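Local coordinates for oxidoreductase, NAD-binding/iron-sulfur cluster-binding protein (Nitratireductor pacificus pht-3B, PDB 6ZXU), which acts as a catabolic reductive dehalogenase, binding cobalamin together with two [4Fe-4S] clusters that probably pass electrons to it, at residues A[546-551]-A[588-593]; A[628-633]-A[661-666]; A[538-543]-A[566-571]. All blocks are in the same frame, centred on the assembly; numbering follows the deposited sequence.

Along the chain the six segments run 538-543, 546-551, 566-571, 588-593, 628-633 and 661-666. Interactions 3 and 1 therefore alternate, whereas interaction 2 opens only after both have closed. Interactions 1 and 3 lie within the 4Fe-4S dicluster range, their centres about 13 Å apart; their first segments lie on the successive helices 535-540 (interaction 3) and 544-548 (interaction 1), and each takes in cysteines of a different cluster. The centre of interaction 2 lies about 12 Å from that of interaction 1, and the two touch, with a probable hydrogen bond between Glu548 and Ser664. The later surface loop pair is thus joined to the site of interaction 1, while its nearest atoms stay about 7 Å from interaction 3.

Interaction 1 (A[546-551]-A[588-593]); sequences ARECPC and CGRCMK. With SF4 (iron/sulfur cluster), chain E.
The second [4Fe-4S] site of the ferredoxin-like dicluster region is built where Glu548 and Pro550 of 546-551 meet Cys588 and Arg590 of 588-593. Both segments supply thiolates to the same cluster: Cys549 SG, Cys588 SG and Cys591 SG bind the iron atoms FE4, FE2 and FE3 in that order, each at 2.3 Å, and Cys575 is the further cysteine of the site. Beside the cluster, Arg590 reaches across with CG anti to its backbone N (chi1 -177°) and the chain extended as far as NE. The extended chain carries Arg590 CD past Pro550 CG, 4.2 Å away, and brings the guanidinium side-on to Glu548. Its two bonds to Glu548 go to different acceptors: Arg590 NE donates to Glu548 O at 3.2 Å, while Arg590 NH2 makes a salt bridge with Glu548 OE1 at 2.8 Å; NH1 bonds to Ser439 O. Both Glu548 oxygens lie near the guanidinium plane, yet the carboxylate is turned 80° against it, and OE1 is met from above the carboxylate plane. Glu548 OE2 is gripped by NE and NH2 of Arg547, with Arg547 NE 3.1 Å away. Two arginines and Ser664 OG, which bonds to OE1, thus fix the rotation of this buried carboxylate and probably favour its ionised form. On the second segment, Arg590 N points almost straight (172°) at Cys588 SG, 3.5 Å distant, a bond that probably tempers the thiolate charge. Helix 544-548 leads into the site through 546-551 and helix 590-594 leads out through 588-593, with Tyr578 of helix 572-581 packed on Pro550 and Cys588.

Interaction 2 (A[628-633]-A[661-666]); sequences ALQNGK and RDLSPD
Gln630 is the first residue of 628-633 to meet the other segment: its CA lies 3.6 Å and its CB 4.0 Å from Leu663 CD1. Its positive phi makes it the C-prime residue of a Schellman motif that ends helix 619-628, in which Gln630 N bonds to Asp627 O and Asn631 N to Asp626 O. Asn631 follows, its CB bond pointing away from the other segment and its ND2 held by Asp626 OD1; the Asn631 side chain comes within about 4 Å of a bound sodium ion. Its carbonyl faces the leucine instead, with Asn631 O 3.5 Å from Leu663 CD2; the same oxygen accepts a hydrogen bond from Lys544. Gly632 comes next with phi 102°, where a CB would press on that carbonyl and also crowd Leu663 CD2, so the position calls for glycine. Water 1 donates to Gly632 O at 2.9 Å and to Arg661 O at 2.8 Å, bridging the two backbones. Lys633 closes the turn through its N, 3.1 Å from Gln630 O, while its NZ reaches only weakly to water 2, which accepts from Leu663 N at 2.7 Å. Against all this Leu663 places CG anti to its carbonyl carbon (chi1 -67°), which, with the CB bond directed toward the turn, brings CD1 and CD2 against it. The same side chain also touches Lys544, Arg547 and Glu548, so it is wedged between helix 544-548 and the turn. The geometry is that of a Schellman C-cap running into a type II beta turn, Gln630 to Lys633, with glycine at the third position.

Interaction 3 (A[538-543]-A[566-571]); sequences FCNQCR and EIWKAD. With SF4 (iron/sulfur cluster), chain D.
Trp568 packs on Cys539, the first cysteine of a ferredoxin-type CxxCxxC motif (Cys539, Cys542, Cys545) whose cluster is completed by Cys595. Just past strand 565-567, the Trp568 CB bond heads for the motif, and CG lies beside the backbone N, anti to the carbonyl carbon (chi1 -85°), which sends the indole across to helix 535-540. On the pyrrole side, Trp568 NE1 has water 3 in the ring plane at 3.3 Å, a weak bond; the water sits 2.9 Å from Asn540 OD1. Next along the rim, Trp568 CZ2 has Asn540 OD1 at 3.6 Å, near the ring plane and at its edge, with amide and ring planes 44° apart. At the tip, Trp568 CH2 comes to 3.6 Å from Cys539 CB, and Trp568 CZ3 is 3.9 Å from the same carbon, approached obliquely. Cys539 SG stands 5.2 Å from the centroid of the Trp568 six-membered ring, 35° off its normal, in a sulfur-aromatic contact. Were Trp568 replaced by an alanine, Cys539 CB and SG would probably lose their aromatic cover on this side, leaving a gap beside a cluster ligand. Arg500 and Lys559 also touch the indole. The backbone between the cysteines is held by Arg543, whose NH1 bonds to Asn540 O and Cys542 O, and Cys539 SG binds the iron atom FE4 of the cluster at 2.2 Å.

Interaction 1 (A[546-551]-A[588-593])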
ATOM      1  N   ALA A 546      14.431   5.391  16.217  1.00 13.14           N
ATOM      2  CA  ALA A 546      14.618   6.601  16.980  1.00 14.13           C
ATOM      3  C   ALA A 546      15.867   7.411  16.541  1.00 14.41           C
ATOM      4  O   ALA A 546      15.830   8.635  16.425  1.00 14.17           O
ATOM      5  CB  ALA A 546      14.676   6.243  18.469  1.00 15.89           C
ATOM      6  N   ARG A 547      16.957   6.733  16.328  1.00 16.64           N
ATOM      7  CA  ARG A 547      18.200   7.334  15.917  1.00 15.20           C
ATOM      8  C   ARG A 547      18.135   7.927  14.576  1.00 17.12           C
ATOM      9  O   ARG A 547      18.747   8.956  14.328  1.00 18.84           O
ATOM     10  CB  ARG A 547      19.278   6.264  15.899  1.00 19.03           C
ATOM     11  CG  ARG A 547      20.714   6.762  15.696  1.00 20.75           C
ATOM     12  CD  ARG A 547      21.625   5.554  15.603  1.00 21.33           C
ATOM     13  NE  ARG A 547      21.551   4.997  14.277  1.00 20.51           N
ATOM     14  CZ  ARG A 547      21.608   3.710  13.993  1.00 21.38           C
ATOM     15  NH1 ARG A 547      21.658   2.833  14.964  1.00 22.02           N
ATOM     16  NH2 ARG A 547      21.559   3.309  12.721  1.00 19.28           N
ATOM     17  N   GLU A 548      17.311   7.363  13.669  1.00 14.41           N
ATOM     18  CA  GLU A 548      17.292   7.820  12.309  1.00 14.57           C
ATOM     19  C   GLU A 548      16.236   8.811  11.979  1.00 14.24           C
ATOM     20  O   GLU A 548      16.142   9.260  10.856  1.00 15.28           O
ATOM     21  CB  GLU A 548      17.216   6.637  11.373  1.00 15.37           C
ATOM     22  CG  GLU A 548      18.423   5.686  11.424  1.00 17.72           C
ATOM     23  CD  GLU A 548      19.768   6.352  10.996  1.00 22.05           C
ATOM     24  OE1 GLU A 548      19.742   7.446  10.332  1.00 24.29           O
ATOM     25  OE2 GLU A 548      20.783   5.795  11.382  1.00 21.69           O
ATOM     26  N   CYS A 549      15.386   9.145  12.925  1.00 15.43           N
ATOM     27  CA  CYS A 549      14.236  10.039  12.637  1.00 16.35           C
ATOM     28  C   CYS A 549      14.787  11.471  12.432  1.00 18.10           C
ATOM     29  O   CYS A 549      15.415  11.960  13.373  1.00 13.95           O
ATOM     30  CB  CYS A 549      13.212  10.099  13.821  1.00 17.32           C
ATOM     31  SG  CYS A 549      11.949  11.373  13.631  1.00 15.20           S
ATOM     32  N   PRO A 550      14.539  12.113  11.267  1.00 15.74           N
ATOM     33  CA  PRO A 550      15.071  13.471  11.026  1.00 18.65           C
ATOM     34  C   PRO A 550      14.666  14.531  12.039  1.00 22.39           C
ATOM     35  O   PRO A 550      15.407  15.475  12.213  1.00 22.20           O
ATOM     36  CB  PRO A 550      14.526  13.842   9.668  1.00 18.00           C
ATOM     37  CG  PRO A 550      14.146  12.507   9.032  1.00 18.51           C
ATOM     38  CD  PRO A 550      13.762  11.616  10.135  1.00 15.57           C
ATOM     39  N   CYS A 551      13.586  14.349  12.812  1.00 19.00           N
ATOM     40  CA  CYS A 551      13.185  15.335  13.803  1.00 18.69           C
ATOM     41  C   CYS A 551      13.084  14.816  15.217  1.00 15.91           C
ATOM     42  O   CYS A 551      12.465  15.446  16.015  1.00 17.80           O
ATOM     43  CB  CYS A 551      11.883  15.998  13.397  1.00 19.29           C
ATOM     44  SG  CYS A 551      10.514  14.853  13.417  1.00 18.60           S
ATOM     45  N   CYS A 588       7.408  11.976   4.625  1.00 16.87           N
ATOM     46  CA  CYS A 588       8.429  11.184   5.265  1.00 14.65           C
ATOM     47  C   CYS A 588       7.871   9.868   5.773  1.00 15.51           C
ATOM     48  O   CYS A 588       6.735   9.841   6.265  1.00 13.05           O
ATOM     49  CB  CYS A 588       9.069  11.915   6.457  1.00 16.19           C
ATOM     50  SG  CYS A 588      10.452  11.038   7.322  1.00 15.36           S
ATOM     51  N   GLY A 589       8.675   8.831   5.647  1.00 15.13           N
ATOM     52  CA  GLY A 589       8.449   7.519   6.269  1.00 14.95           C
ATOM     53  C   GLY A 589       9.732   6.803   6.524  1.00 15.25           C
ATOM     54  O   GLY A 589       9.838   5.580   6.426  1.00 13.17           O
ATOM     55  N   ARG A 590      10.731   7.568   6.899  1.00 15.03           N
ATOM     56  CA  ARG A 590      12.048   7.064   7.096  1.00 13.92           C
ATOM     57  C   ARG A 590      12.153   6.003   8.153  1.00 13.86           C
ATOM     58  O   ARG A 590      12.963   5.033   8.065  1.00 12.96           O
ATOM     59  CB  ARG A 590      13.015   8.211   7.401  1.00 15.12           C
ATOM     60  CG  ARG A 590      14.464   7.774   7.562  1.00 15.81           C
ATOM     61  CD  ARG A 590      15.475   8.922   7.400  1.00 15.68           C
ATOM     62  NE  ARG A 590      16.834   8.546   7.836  1.00 17.20           N
ATOM     63  CZ  ARG A 590      17.702   7.881   7.112  1.00 17.05           C
ATOM     64  NH1 ARG A 590      17.376   7.522   5.890  1.00 16.80           N
ATOM     65  NH2 ARG A 590      18.851   7.504   7.655  1.00 16.02           N
ATOM     66  N   CYS A 591      11.334   6.125   9.201  1.00 11.42           N
ATOM     67  CA  CYS A 591      11.274   5.154  10.302  1.00 11.90           C
ATOM     68  C   CYS A 591      10.895   3.804   9.782  1.00 13.57           C
ATOM     69  O   CYS A 591      11.405   2.761  10.259  1.00 17.05           O
ATOM     70  CB  CYS A 591      10.314   5.694  11.375  1.00 10.04           C
ATOM     71  SG  CYS A 591       8.736   6.289  10.741  1.00 14.71           S
ATOM     72  N   MET A 592      10.036   3.715   8.784  1.00 14.18           N
ATOM     73  CA  MET A 592       9.696   2.416   8.187  1.00 17.26           C
ATOM     74  C   MET A 592      10.882   1.796   7.429  1.00 19.89           C
ATOM     75  O   MET A 592      11.083   0.584   7.462  1.00 21.18           O
ATOM     76  CB  MET A 592       8.543   2.531   7.193  1.00 18.03           C
ATOM     77  CG  MET A 592       7.220   2.890   7.799  1.00 21.25           C
ATOM     78  SD  MET A 592       5.996   2.922   6.443  1.00 23.45           S
ATOM     79  CE  MET A 592       6.384   4.473   5.840  1.00 19.11           C
ATOM     80  N   LYS A 593      11.695   2.622   6.822  1.00 16.08           N
ATOM     81  CA  LYS A 593      12.847   2.158   6.070  1.00 16.10           C
ATOM     82  C   LYS A 593      13.929   1.622   6.973  1.00 19.05           C
ATOM     83  O   LYS A 593      14.578   0.625   6.626  1.00 19.71           O
ATOM     84  CB  LYS A 593      13.376   3.340   5.196  1.00 17.68           C
ATOM     85  CG  LYS A 593      14.650   2.992   4.376  1.00 18.01           C
ATOM     86  CD  LYS A 593      15.233   4.271   3.791  1.00 21.58           C
ATOM     87  CE  LYS A 593      16.701   4.034   3.315  1.00 21.54           C
ATOM     88  NZ  LYS A 593      16.830   3.129   2.155  1.00 17.38           N
TER
HETATM   89 FE1  SF4 E 702       7.731  11.025  11.337  1.00 14.59          FE
HETATM   90 FE2  SF4 E 702       9.710  10.666   9.429  1.00 15.43          FE
HETATM   91 FE3  SF4 E 702       8.953   8.530  11.061  1.00 14.06          FE
HETATM   92 FE4  SF4 E 702      10.369  10.658  12.072  1.00 16.30          FE
HETATM   93  S1  SF4 E 702      11.016   9.224  10.527  1.00 17.80           S
HETATM   94  S2  SF4 E 702       8.547   9.658  12.951  1.00 17.65           S
HETATM   95  S3  SF4 E 702       9.500  12.360  10.845  1.00 18.06           S
HETATM   96  S4  SF4 E 702       7.676   9.645   9.620  1.00 17.87           S

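Interaction 2 (A[628-633]-A[661-666])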
ATOM      1  N   ALA A 628      26.086  -2.886  11.532  1.00 23.94           N
ATOM      2  CA  ALA A 628      27.445  -3.258  11.066  1.00 22.33           C
ATOM      3  C   ALA A 628      27.413  -3.592   9.592  1.00 27.16           C
ATOM      4  O   ALA A 628      28.303  -3.152   8.855  1.00 32.33           O
ATOM      5  CB  ALA A 628      28.001  -4.385  11.842  1.00 22.10           C
ATOM      6  N   LEU A 629      26.374  -4.272   9.125  1.00 24.23           N
ATOM      7  CA  LEU A 629      26.205  -4.529   7.708  1.00 25.27           C
ATOM      8  C   LEU A 629      25.587  -3.375   6.917  1.00 25.58           C
ATOM      9  O   LEU A 629      25.290  -3.516   5.728  1.00 27.38           O
ATOM     10  CB  LEU A 629      25.395  -5.808   7.500  1.00 27.38           C
ATOM     11  CG  LEU A 629      26.009  -7.016   8.235  1.00 30.60           C
ATOM     12  CD1 LEU A 629      25.156  -8.250   8.060  1.00 34.90           C
ATOM     13  CD2 LEU A 629      27.422  -7.340   7.839  1.00 32.75           C
ATOM     14  N   GLN A 630      25.421  -2.225   7.560  1.00 23.77           N
ATOM     15  CA  GLN A 630      24.850  -1.035   6.908  1.00 30.03           C
ATOM     16  C   GLN A 630      23.470  -1.188   6.226  1.00 28.83           C
ATOM     17  O   GLN A 630      23.232  -0.632   5.161  1.00 23.42           O
ATOM     18  CB  GLN A 630      25.847  -0.494   5.899  1.00 35.61           C
ATOM     19  CG  GLN A 630      27.133  -0.085   6.612  1.00 39.02           C
ATOM     20  CD  GLN A 630      28.067   0.481   5.617  1.00 44.39           C
ATOM     21  OE1 GLN A 630      28.294   1.681   5.639  1.00 55.22           O
ATOM     22  NE2 GLN A 630      28.532  -0.357   4.652  1.00 46.64           N
ATOM     23  N   ASN A 631      22.577  -1.966   6.862  1.00 23.48           N
ATOM     24  CA  ASN A 631      21.217  -2.061   6.401  1.00 23.14           C
ATOM     25  C   ASN A 631      20.617  -0.701   6.611  1.00 20.85           C
ATOM     26  O   ASN A 631      20.857  -0.032   7.601  1.00 19.88           O
ATOM     27  CB  ASN A 631      20.475  -3.159   7.134  1.00 25.56           C
ATOM     28  CG  ASN A 631      20.975  -4.535   6.754  1.00 27.98           C
ATOM     29  OD1 ASN A 631      21.425  -4.740   5.675  1.00 30.73           O
ATOM     30  ND2 ASN A 631      20.915  -5.461   7.648  1.00 29.42           N
ATOM     31  N   GLY A 632      19.896  -0.253   5.604  1.00 21.40           N
ATOM     32  CA  GLY A 632      19.369   1.099   5.593  1.00 26.31           C
ATOM     33  C   GLY A 632      20.147   2.076   4.725  1.00 23.50           C
ATOM     34  O   GLY A 632      19.676   3.162   4.467  1.00 21.57           O
ATOM     35  N   LYS A 633      21.352   1.734   4.318  1.00 25.72           N
ATOM     36  CA  LYS A 633      22.072   2.511   3.307  1.00 27.50           C
ATOM     37  C   LYS A 633      21.212   2.610   2.031  1.00 29.33           C
ATOM     38  O   LYS A 633      20.453   1.701   1.724  1.00 35.84           O
ATOM     39  CB  LYS A 633      23.437   1.872   3.052  1.00 32.09           C
ATOM     40  CG  LYS A 633      24.316   2.654   2.076  1.00 38.38           C
ATOM     41  CD  LYS A 633      25.752   2.139   1.808  1.00 48.93           C
ATOM     42  CE  LYS A 633      26.663   2.369   3.005  1.00 54.26           C
ATOM     43  NZ  LYS A 633      26.888   3.799   3.397  1.00 64.47           N
ATOM     44  N   ARG A 661      19.825  10.908   2.921  1.00 20.75           N
ATOM     45  CA  ARG A 661      20.320  10.554   4.222  1.00 22.04           C
ATOM     46  C   ARG A 661      20.948   9.164   4.222  1.00 24.87           C
ATOM     47  O   ARG A 661      20.506   8.235   3.559  1.00 23.41           O
ATOM     48  CB  ARG A 661      19.134  10.625   5.219  1.00 20.96           C
ATOM     49  CG  ARG A 661      18.569  11.998   5.332  1.00 21.61           C
ATOM     50  CD  ARG A 661      17.552  12.054   6.447  1.00 21.34           C
ATOM     51  NE  ARG A 661      16.885  13.297   6.391  1.00 21.14           N
ATOM     52  CZ  ARG A 661      17.280  14.364   7.047  1.00 28.31           C
ATOM     53  NH1 ARG A 661      18.379  14.318   7.794  1.00 28.86           N
ATOM     54  NH2 ARG A 661      16.597  15.475   6.977  1.00 29.29           N
ATOM     55  N   ASP A 662      21.979   9.046   5.038  1.00 29.80           N
ATOM     56  CA  ASP A 662      22.681   7.799   5.279  1.00 32.68           C
ATOM     57  C   ASP A 662      22.541   7.474   6.760  1.00 31.85           C
ATOM     58  O   ASP A 662      22.095   8.334   7.557  1.00 35.38           O
ATOM     59  CB  ASP A 662      24.172   8.040   4.937  1.00 35.12           C
ATOM     60  CG  ASP A 662      24.370   8.472   3.443  1.00 44.04           C
ATOM     61  OD1 ASP A 662      23.629   7.970   2.532  1.00 34.53           O
ATOM     62  OD2 ASP A 662      25.290   9.307   3.213  1.00 49.91           O
ATOM     63  N   LEU A 663      23.020   6.310   7.138  1.00 26.42           N
ATOM     64  CA  LEU A 663      22.990   5.940   8.545  1.00 27.29           C
ATOM     65  C   LEU A 663      23.599   7.026   9.426  1.00 29.59           C
ATOM     66  O   LEU A 663      24.491   7.722   8.953  1.00 36.60           O
ATOM     67  CB  LEU A 663      23.667   4.648   8.704  1.00 26.32           C
ATOM     68  CG  LEU A 663      22.899   3.504   8.032  1.00 30.93           C
ATOM     69  CD1 LEU A 663      23.793   2.291   7.842  1.00 32.68           C
ATOM     70  CD2 LEU A 663      21.727   3.083   8.916  1.00 38.56           C
ATOM     71  N   SER A 664      23.058   7.225  10.627  1.00 27.54           N
ATOM     72  CA  SER A 664      23.474   8.267  11.585  1.00 29.32           C
ATOM     73  C   SER A 664      24.200   7.633  12.736  1.00 30.62           C
ATOM     74  O   SER A 664      24.031   6.458  13.015  1.00 30.95           O
ATOM     75  CB  SER A 664      22.254   9.036  12.144  1.00 30.68           C
ATOM     76  OG  SER A 664      21.378   9.375  11.116  1.00 31.78           O
ATOM     77  N   PRO A 665      25.003   8.416  13.436  1.00 34.27           N
ATOM     78  CA  PRO A 665      25.693   7.868  14.595  1.00 37.15           C
ATOM     79  C   PRO A 665      24.817   7.887  15.851  1.00 34.57           C
ATOM     80  O   PRO A 665      23.819   8.584  15.921  1.00 32.73           O
ATOM     81  CB  PRO A 665      26.855   8.842  14.800  1.00 39.28           C
ATOM     82  CG  PRO A 665      26.254  10.147  14.377  1.00 40.99           C
ATOM     83  CD  PRO A 665      25.401   9.814  13.175  1.00 41.03           C
ATOM     84  N   ASP A 666      25.228   7.074  16.811  1.00 38.17           N
ATOM     85  CA  ASP A 666      24.577   7.027  18.089  1.00 43.94           C
ATOM     86  C   ASP A 666      24.383   8.367  18.709  1.00 49.15           C
ATOM     87  O   ASP A 666      25.188   9.277  18.487  1.00 45.26           O
ATOM     88  CB  ASP A 666      25.386   6.206  19.066  1.00 49.94           C
ATOM     89  CG  ASP A 666      24.924   4.850  19.088  1.00 56.23           C
ATOM     90  OD1 ASP A 666      25.017   4.211  18.008  1.00 64.09           O
ATOM     91  OD2 ASP A 666      24.372   4.480  20.163  1.00 65.01           O
TER
HETATM   92  O   HOH W   1      19.621   5.990   4.919  1.00 24.96           O
HETATM   93  O   HOH W   2      24.287   4.980   5.142  1.00 41.56           O

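Interaction 3 (A[538-543]-A[566-571])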
ATOM      1  N   PHE A 538      12.213  -7.258  21.553  1.00 15.31           N
ATOM      2  CA  PHE A 538      13.085  -6.812  20.497  1.00 13.54           C
ATOM      3  C   PHE A 538      13.197  -5.289  20.502  1.00 15.34           C
ATOM      4  O   PHE A 538      14.317  -4.735  20.526  1.00 11.83           O
ATOM      5  CB  PHE A 538      12.572  -7.254  19.150  1.00 12.79           C
ATOM      6  CG  PHE A 538      13.604  -7.168  18.041  1.00 12.07           C
ATOM      7  CD1 PHE A 538      13.875  -6.014  17.465  1.00 12.78           C
ATOM      8  CD2 PHE A 538      14.189  -8.316  17.524  1.00 11.10           C
ATOM      9  CE1 PHE A 538      14.800  -5.912  16.444  1.00 13.39           C
ATOM     10  CE2 PHE A 538      15.089  -8.264  16.480  1.00 11.06           C
ATOM     11  CZ  PHE A 538      15.394  -7.070  15.951  1.00 11.93           C
ATOM     12  N   CYS A 539      12.062  -4.586  20.365  1.00 14.19           N
ATOM     13  CA  CYS A 539      12.082  -3.119  20.347  1.00 14.51           C
ATOM     14  C   CYS A 539      12.680  -2.600  21.632  1.00 16.10           C
ATOM     15  O   CYS A 539      13.311  -1.581  21.682  1.00 13.80           O
ATOM     16  CB  CYS A 539      10.715  -2.513  20.195  1.00 14.41           C
ATOM     17  SG  CYS A 539      10.117  -2.530  18.556  1.00 13.56           S
ATOM     18  N   ASN A 540      12.565  -3.317  22.723  1.00 17.41           N
ATOM     19  CA  ASN A 540      13.177  -2.821  23.920  1.00 17.72           C
ATOM     20  C   ASN A 540      14.707  -2.723  23.906  1.00 20.97           C
ATOM     21  O   ASN A 540      15.336  -2.040  24.684  1.00 23.35           O
ATOM     22  CB  ASN A 540      12.846  -3.700  25.068  1.00 22.93           C
ATOM     23  CG  ASN A 540      12.547  -2.886  26.217  1.00 36.63           C
ATOM     24  OD1 ASN A 540      11.495  -2.127  26.218  1.00 40.22           O
ATOM     25  ND2 ASN A 540      13.493  -2.870  27.170  1.00 44.17           N
ATOM     26  N   GLN A 541      15.317  -3.468  23.013  1.00 18.53           N
ATOM     27  CA  GLN A 541      16.765  -3.545  22.893  1.00 18.07           C
ATOM     28  C   GLN A 541      17.293  -2.827  21.661  1.00 17.27           C
ATOM     29  O   GLN A 541      18.465  -2.875  21.418  1.00 18.97           O
ATOM     30  CB  GLN A 541      17.219  -5.022  22.751  1.00 19.45           C
ATOM     31  CG  GLN A 541      16.867  -5.963  23.847  1.00 22.82           C
ATOM     32  CD  GLN A 541      17.346  -7.354  23.568  1.00 23.71           C
ATOM     33  OE1 GLN A 541      18.534  -7.622  23.503  1.00 25.73           O
ATOM     34  NE2 GLN A 541      16.442  -8.234  23.416  1.00 22.49           N
ATOM     35  N   CYS A 542      16.435  -2.272  20.839  1.00 15.85           N
ATOM     36  CA  CYS A 542      16.782  -1.625  19.625  1.00 15.23           C
ATOM     37  C   CYS A 542      16.410  -0.126  19.718  1.00 19.35           C
ATOM     38  O   CYS A 542      15.490   0.258  20.447  1.00 16.92           O
ATOM     39  CB  CYS A 542      16.030  -2.276  18.465  1.00 13.63           C
ATOM     40  SG  CYS A 542      16.320  -1.735  16.774  1.00 14.75           S
ATOM     41  N   ARG A 543      17.104   0.718  18.972  1.00 18.05           N
ATOM     42  CA  ARG A 543      16.782   2.151  18.871  1.00 16.90           C
ATOM     43  C   ARG A 543      16.985   2.689  17.513  1.00 15.74           C
ATOM     44  O   ARG A 543      17.144   3.904  17.345  1.00 17.05           O
ATOM     45  CB  ARG A 543      17.641   2.989  19.804  1.00 19.12           C
ATOM     46  CG  ARG A 543      17.605   2.632  21.274  1.00 20.66           C
ATOM     47  CD  ARG A 543      16.297   3.001  21.885  1.00 19.78           C
ATOM     48  NE  ARG A 543      16.252   2.743  23.346  1.00 21.01           N
ATOM     49  CZ  ARG A 543      16.169   1.544  23.925  1.00 24.55           C
ATOM     50  NH1 ARG A 543      16.126   0.432  23.208  1.00 21.01           N
ATOM     51  NH2 ARG A 543      16.128   1.455  25.237  1.00 28.18           N
ATOM     52  N   GLU A 566      -0.985   1.040  26.824  1.00 16.63           N
ATOM     53  CA  GLU A 566       0.455   1.049  26.888  1.00 17.70           C
ATOM     54  C   GLU A 566       1.008   1.212  25.434  1.00 16.75           C
ATOM     55  O   GLU A 566       0.617   0.485  24.501  1.00 14.92           O
ATOM     56  CB  GLU A 566       0.936  -0.293  27.453  1.00 19.56           C
ATOM     57  CG  GLU A 566       2.438  -0.516  27.471  1.00 19.68           C
ATOM     58  CD  GLU A 566       2.848  -1.916  27.997  1.00 26.34           C
ATOM     59  OE1 GLU A 566       1.985  -2.857  28.144  1.00 22.27           O
ATOM     60  OE2 GLU A 566       4.082  -2.081  28.189  1.00 30.15           O
ATOM     61  N   ILE A 567       1.962   2.111  25.275  1.00 17.01           N
ATOM     62  CA  ILE A 567       2.473   2.452  23.967  1.00 15.84           C
ATOM     63  C   ILE A 567       3.828   3.149  24.125  1.00 17.35           C
ATOM     64  O   ILE A 567       4.134   3.697  25.169  1.00 14.69           O
ATOM     65  CB  ILE A 567       1.424   3.357  23.261  1.00 18.25           C
ATOM     66  CG1 ILE A 567       1.660   3.308  21.748  1.00 22.91           C
ATOM     67  CG2 ILE A 567       1.383   4.749  23.850  1.00 16.20           C
ATOM     68  CD1 ILE A 567       0.495   3.691  20.919  1.00 26.68           C
ATOM     69  N   TRP A 568       4.640   3.108  23.067  1.00 16.86           N
ATOM     70  CA  TRP A 568       5.781   4.017  22.926  1.00 14.95           C
ATOM     71  C   TRP A 568       5.247   5.282  22.225  1.00 19.15           C
ATOM     72  O   TRP A 568       4.957   5.234  21.037  1.00 25.19           O
ATOM     73  CB  TRP A 568       6.888   3.418  22.044  1.00 15.99           C
ATOM     74  CG  TRP A 568       7.879   2.490  22.763  1.00 15.10           C
ATOM     75  CD1 TRP A 568       8.859   2.874  23.622  1.00 15.07           C
ATOM     76  CD2 TRP A 568       7.968   1.083  22.655  1.00 15.13           C
ATOM     77  NE1 TRP A 568       9.533   1.796  24.083  1.00 16.13           N
ATOM     78  CE2 TRP A 568       8.999   0.665  23.509  1.00 15.03           C
ATOM     79  CE3 TRP A 568       7.229   0.124  21.985  1.00 15.54           C
ATOM     80  CZ2 TRP A 568       9.385  -0.677  23.640  1.00 16.90           C
ATOM     81  CZ3 TRP A 568       7.609  -1.183  22.090  1.00 13.55           C
ATOM     82  CH2 TRP A 568       8.652  -1.590  22.955  1.00 16.18           C
ATOM     83  N   LYS A 569       5.058   6.366  22.921  1.00 18.71           N
ATOM     84  CA  LYS A 569       4.414   7.522  22.300  1.00 15.36           C
ATOM     85  C   LYS A 569       5.456   8.394  21.648  1.00 15.04           C
ATOM     86  O   LYS A 569       6.378   8.909  22.296  1.00 16.10           O
ATOM     87  CB  LYS A 569       3.543   8.339  23.307  1.00 15.36           C
ATOM     88  CG  LYS A 569       2.580   9.284  22.573  1.00 15.52           C
ATOM     89  CD  LYS A 569       1.449   8.446  21.979  1.00 19.09           C
ATOM     90  CE  LYS A 569       0.844   9.079  20.810  1.00 23.52           C
ATOM     91  NZ  LYS A 569      -0.148   8.156  20.211  1.00 20.75           N
ATOM     92  N   ALA A 570       5.393   8.483  20.327  1.00 13.52           N
ATOM     93  CA  ALA A 570       6.187   9.389  19.561  1.00 12.95           C
ATOM     94  C   ALA A 570       5.638  10.797  19.734  1.00 14.75           C
ATOM     95  O   ALA A 570       4.498  10.993  20.157  1.00 14.05           O
ATOM     96  CB  ALA A 570       6.169   9.043  18.113  1.00 12.81           C
ATOM     97  N   ASP A 571       6.435  11.782  19.371  1.00 14.31           N
ATOM     98  CA  ASP A 571       5.995  13.213  19.410  1.00 14.33           C
ATOM     99  C   ASP A 571       5.304  13.561  18.098  1.00 14.37           C
ATOM    100  O   ASP A 571       5.945  13.817  17.092  1.00 16.61           O
ATOM    101  CB  ASP A 571       7.174  14.133  19.656  1.00 15.52           C
ATOM    102  CG  ASP A 571       6.750  15.551  20.007  1.00 18.12           C
ATOM    103  OD1 ASP A 571       5.849  16.125  19.352  1.00 19.98           O
ATOM    104  OD2 ASP A 571       7.309  16.106  21.017  1.00 19.21           O
TER
HETATM  105 FE1  SF4 D 701      12.284   0.788  16.016  1.00 12.69          FE
HETATM  106 FE2  SF4 D 701      14.135  -1.313  16.180  1.00 13.05          FE
HETATM  107 FE3  SF4 D 701      12.098  -1.472  14.408  1.00 12.96          FE
HETATM  108 FE4  SF4 D 701      11.495  -1.653  17.063  1.00 12.02          FE
HETATM  109  S1  SF4 D 701      12.794  -3.023  15.789  1.00 14.73           S
HETATM  110  S2  SF4 D 701      10.455  -0.434  15.572  1.00 14.46           S
HETATM  111  S3  SF4 D 701      13.045  -0.207  17.810  1.00 13.68           S
HETATM  112  S4  SF4 D 701      13.778   0.023  14.518  1.00 15.42           S
HETATM  113  O   HOH W   3      12.109   0.639  25.822  1.00 23.76           O